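Local coordinates for CG4930 (Drosophila melanogaster, PDB 3ISM), which inhibits the nuclease EndoG by forming a complex with it, and probably acts as a ribonuclease inhibitor, at residues 279-284 with 319-324. The protein carries 1 engineered substitution. Numbering follows the deposited sequence.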
ATOM      1  N   GLU C 279     -30.518 -10.839  21.767  1.00 35.51           N
ATOM      2  CA  GLU C 279     -29.177 -10.287  21.865  0.50 35.62           C
ATOM      3  C   GLU C 279     -28.099 -11.355  22.048  1.00 35.63           C
ATOM      4  O   GLU C 279     -27.006 -11.237  21.480  1.00 35.33           O
ATOM      5  CB  GLU C 279     -29.094  -9.172  22.912  0.50 35.65           C
ATOM      6  CG  GLU C 279     -29.891  -7.909  22.533  0.50 35.68           C
ATOM      7  CD  GLU C 279     -29.954  -7.645  21.030  0.50 35.47           C
ATOM      8  OE1 GLU C 279     -28.888  -7.594  20.370  0.50 35.44           O
ATOM      9  OE2 GLU C 279     -31.079  -7.478  20.511  0.50 34.75           O
ATOM     10  N   TYR C 280     -28.409 -12.412  22.796  1.00 35.83           N
ATOM     11  CA  TYR C 280     -27.495 -13.539  22.899  1.00 35.82           C
ATOM     12  C   TYR C 280     -27.291 -14.183  21.519  1.00 36.00           C
ATOM     13  O   TYR C 280     -26.157 -14.497  21.153  1.00 36.37           O
ATOM     14  CB  TYR C 280     -27.958 -14.551  23.950  1.00 35.77           C
ATOM     15  CG  TYR C 280     -27.274 -15.894  23.851  1.00 35.63           C
ATOM     16  CD1 TYR C 280     -25.880 -16.002  23.870  1.00 35.44           C
ATOM     17  CD2 TYR C 280     -28.017 -17.057  23.745  1.00 35.49           C
ATOM     18  CE1 TYR C 280     -25.260 -17.237  23.758  1.00 35.47           C
ATOM     19  CE2 TYR C 280     -27.405 -18.294  23.651  1.00 35.38           C
ATOM     20  CZ  TYR C 280     -26.032 -18.379  23.656  1.00 35.55           C
ATOM     21  OH  TYR C 280     -25.441 -19.614  23.556  1.00 35.94           O
ATOM     22  N   LYS C 281     -28.363 -14.336  20.741  1.00 35.90           N
ATOM     23  CA  LYS C 281     -28.232 -14.844  19.367  1.00 35.91           C
ATOM     24  C   LYS C 281     -27.312 -13.959  18.511  1.00 35.75           C
ATOM     25  O   LYS C 281     -26.411 -14.467  17.833  1.00 35.79           O
ATOM     26  CB  LYS C 281     -29.597 -15.054  18.672  1.00 35.94           C
ATOM     27  CG  LYS C 281     -29.446 -15.586  17.237  1.00 36.34           C
ATOM     28  CD  LYS C 281     -30.749 -15.794  16.490  1.00 36.16           C
ATOM     29  CE  LYS C 281     -30.464 -16.019  15.009  1.00 36.13           C
ATOM     30  NZ  LYS C 281     -31.643 -16.576  14.276  1.00 36.74           N
ATOM     31  N   GLY C 282     -27.528 -12.644  18.563  1.00 35.36           N
ATOM     32  CA  GLY C 282     -26.703 -11.700  17.815  1.00 34.78           C
ATOM     33  C   GLY C 282     -25.218 -11.840  18.099  1.00 34.47           C
ATOM     34  O   GLY C 282     -24.399 -11.880  17.170  1.00 34.84           O
ATOM     35  N   ASP C 283     -24.866 -11.919  19.383  1.00 33.50           N
ATOM     36  CA  ASP C 283     -23.468 -12.098  19.792  1.00 32.35           C
ATOM     37  C   ASP C 283     -22.928 -13.466  19.397  1.00 31.64           C
ATOM     38  O   ASP C 283     -21.767 -13.574  18.990  1.00 31.39           O
ATOM     39  CB  ASP C 283     -23.301 -11.882  21.298  1.00 32.43           C
ATOM     40  CG  ASP C 283     -23.222 -10.417  21.671  1.00 32.77           C
ATOM     41  OD1 ASP C 283     -22.525  -9.654  20.958  1.00 32.75           O
ATOM     42  OD2 ASP C 283     -23.850 -10.031  22.680  1.00 33.16           O
ATOM     43  N   ALA C 284     -23.774 -14.496  19.512  1.00 30.43           N
ATOM     44  CA  ALA C 284     -23.422 -15.858  19.112  1.00 29.57           C
ATOM     45  C   ALA C 284     -23.086 -15.939  17.625  1.00 28.91           C
ATOM     46  O   ALA C 284     -22.166 -16.647  17.237  1.00 28.78           O
ATOM     47  CB  ALA C 284     -24.554 -16.835  19.447  1.00 29.79           C
ATOM     48  N   MET C 319     -39.737 -13.378  15.606  1.00 30.15           N
ATOM     49  CA  MET C 319     -38.476 -12.644  15.678  1.00 30.38           C
ATOM     50  C   MET C 319     -37.270 -13.426  15.161  1.00 30.49           C
ATOM     51  O   MET C 319     -36.120 -13.000  15.358  1.00 30.83           O
ATOM     52  CB  MET C 319     -38.229 -12.161  17.095  1.00 30.21           C
ATOM     53  CG  MET C 319     -39.371 -11.347  17.648  1.00 30.24           C
ATOM     54  SD  MET C 319     -39.153 -11.136  19.413  1.00 30.80           S
ATOM     55  CE  MET C 319     -40.118  -9.636  19.683  1.00 30.97           C
ATOM     56  N   GLU C 320     -37.538 -14.559  14.507  1.00 30.56           N
ATOM     57  CA  GLU C 320     -36.507 -15.374  13.852  1.00 30.90           C
ATOM     58  C   GLU C 320     -35.378 -15.763  14.823  1.00 30.71           C
ATOM     59  O   GLU C 320     -34.206 -15.480  14.582  1.00 30.73           O
ATOM     60  CB  GLU C 320     -35.959 -14.623  12.631  1.00 31.09           C
ATOM     61  CG  GLU C 320     -35.308 -15.488  11.552  1.00 31.96           C
ATOM     62  CD  GLU C 320     -34.681 -14.650  10.442  1.00 31.82           C
ATOM     63  OE1 GLU C 320     -35.381 -13.765   9.886  1.00 30.99           O
ATOM     64  OE2 GLU C 320     -33.486 -14.886  10.126  1.00 33.56           O
ATOM     65  N   LEU C 321     -35.740 -16.407  15.928  1.00 30.51           N
ATOM     66  CA  LEU C 321     -34.762 -16.735  16.967  1.00 30.25           C
ATOM     67  C   LEU C 321     -34.247 -18.165  16.865  1.00 30.24           C
ATOM     68  O   LEU C 321     -33.739 -18.739  17.833  1.00 30.03           O
ATOM     69  CB  LEU C 321     -35.310 -16.415  18.364  1.00 30.13           C
ATOM     70  CG  LEU C 321     -35.631 -14.922  18.555  1.00 30.30           C
ATOM     71  CD1 LEU C 321     -36.058 -14.626  19.989  1.00 29.03           C
ATOM     72  CD2 LEU C 321     -34.450 -14.018  18.119  1.00 28.81           C
ATOM     73  N   GLY C 322     -34.362 -18.722  15.666  1.00 30.34           N
ATOM     74  CA  GLY C 322     -33.872 -20.060  15.386  1.00 30.61           C
ATOM     75  C   GLY C 322     -32.378 -20.080  15.172  1.00 30.78           C
ATOM     76  O   GLY C 322     -31.688 -19.124  15.539  1.00 30.89           O
ATOM     77  N   PRO C 323     -31.868 -21.179  14.591  1.00 30.81           N
ATOM     78  CA  PRO C 323     -30.458 -21.334  14.273  1.00 30.95           C
ATOM     79  C   PRO C 323     -29.894 -20.121  13.543  1.00 30.97           C
ATOM     80  O   PRO C 323     -30.603 -19.485  12.748  1.00 31.06           O
ATOM     81  CB  PRO C 323     -30.442 -22.565  13.361  1.00 30.99           C
ATOM     82  CG  PRO C 323     -31.584 -23.390  13.854  1.00 30.93           C
ATOM     83  CD  PRO C 323     -32.646 -22.376  14.213  1.00 31.11           C
ATOM     84  N   SER C 324     -28.643 -19.780  13.845  1.00 30.81           N
ATOM     85  CA  SER C 324     -27.960 -18.693  13.139  1.00 30.68           C
ATOM     86  C   SER C 324     -27.700 -19.091  11.688  1.00 30.34           C
ATOM     87  O   SER C 324     -27.425 -20.264  11.414  1.00 30.36           O
ATOM     88  CB  SER C 324     -26.650 -18.364  13.832  1.00 30.60           C
ATOM     89  OG  SER C 324     -26.061 -17.202  13.281  1.00 31.82           O
TER
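A cluster of backbone carbonyls, in a buried contact just past the end of helix 309-317, receives the ammonium group of Lys281 from helix 267-287. NZ donates to Glu320 O and to Gly322 O, each at 2.8 Å, and a weak third bond of 3.4 Å runs from NZ to Pro323 O. Lysine suits this place because its ammonium group, with three N-H bonds, can reach two acceptors of an irregular loop well and a third weakly. The two short bonds differ in approach: NZ is tilted 30° from the carbonyl plane of Glu320 but stands well above that of Gly322, 51° out of it. With CG anti to the backbone N (chi1 -180°) and the chain extended beyond it, Lys281 carries NZ from the helix to those carbonyls, while its CE packs 4.1 Å from Ser324 CA. Glu320, at positive phi, is the C-prime residue of the Schellman motif that ends helix 309-317, a turn consistent with its carbonyl facing the lysine. Its carboxylate, salt-bridged to Arg327, leaves OE2 4.8 Å from Lys281 NZ, close enough perhaps to favour the positive charge without touching it. Glycine suits position 322, where a CB would clash with Pro323 CD. A methionine in place of Lys281 would probably leave the carbonyls of Glu320 and Gly322 without the charged donor they share. Beside the lysine, Tyr292 of helix 290-305 touches its side chain and hydrogen-bonds Leu321 O.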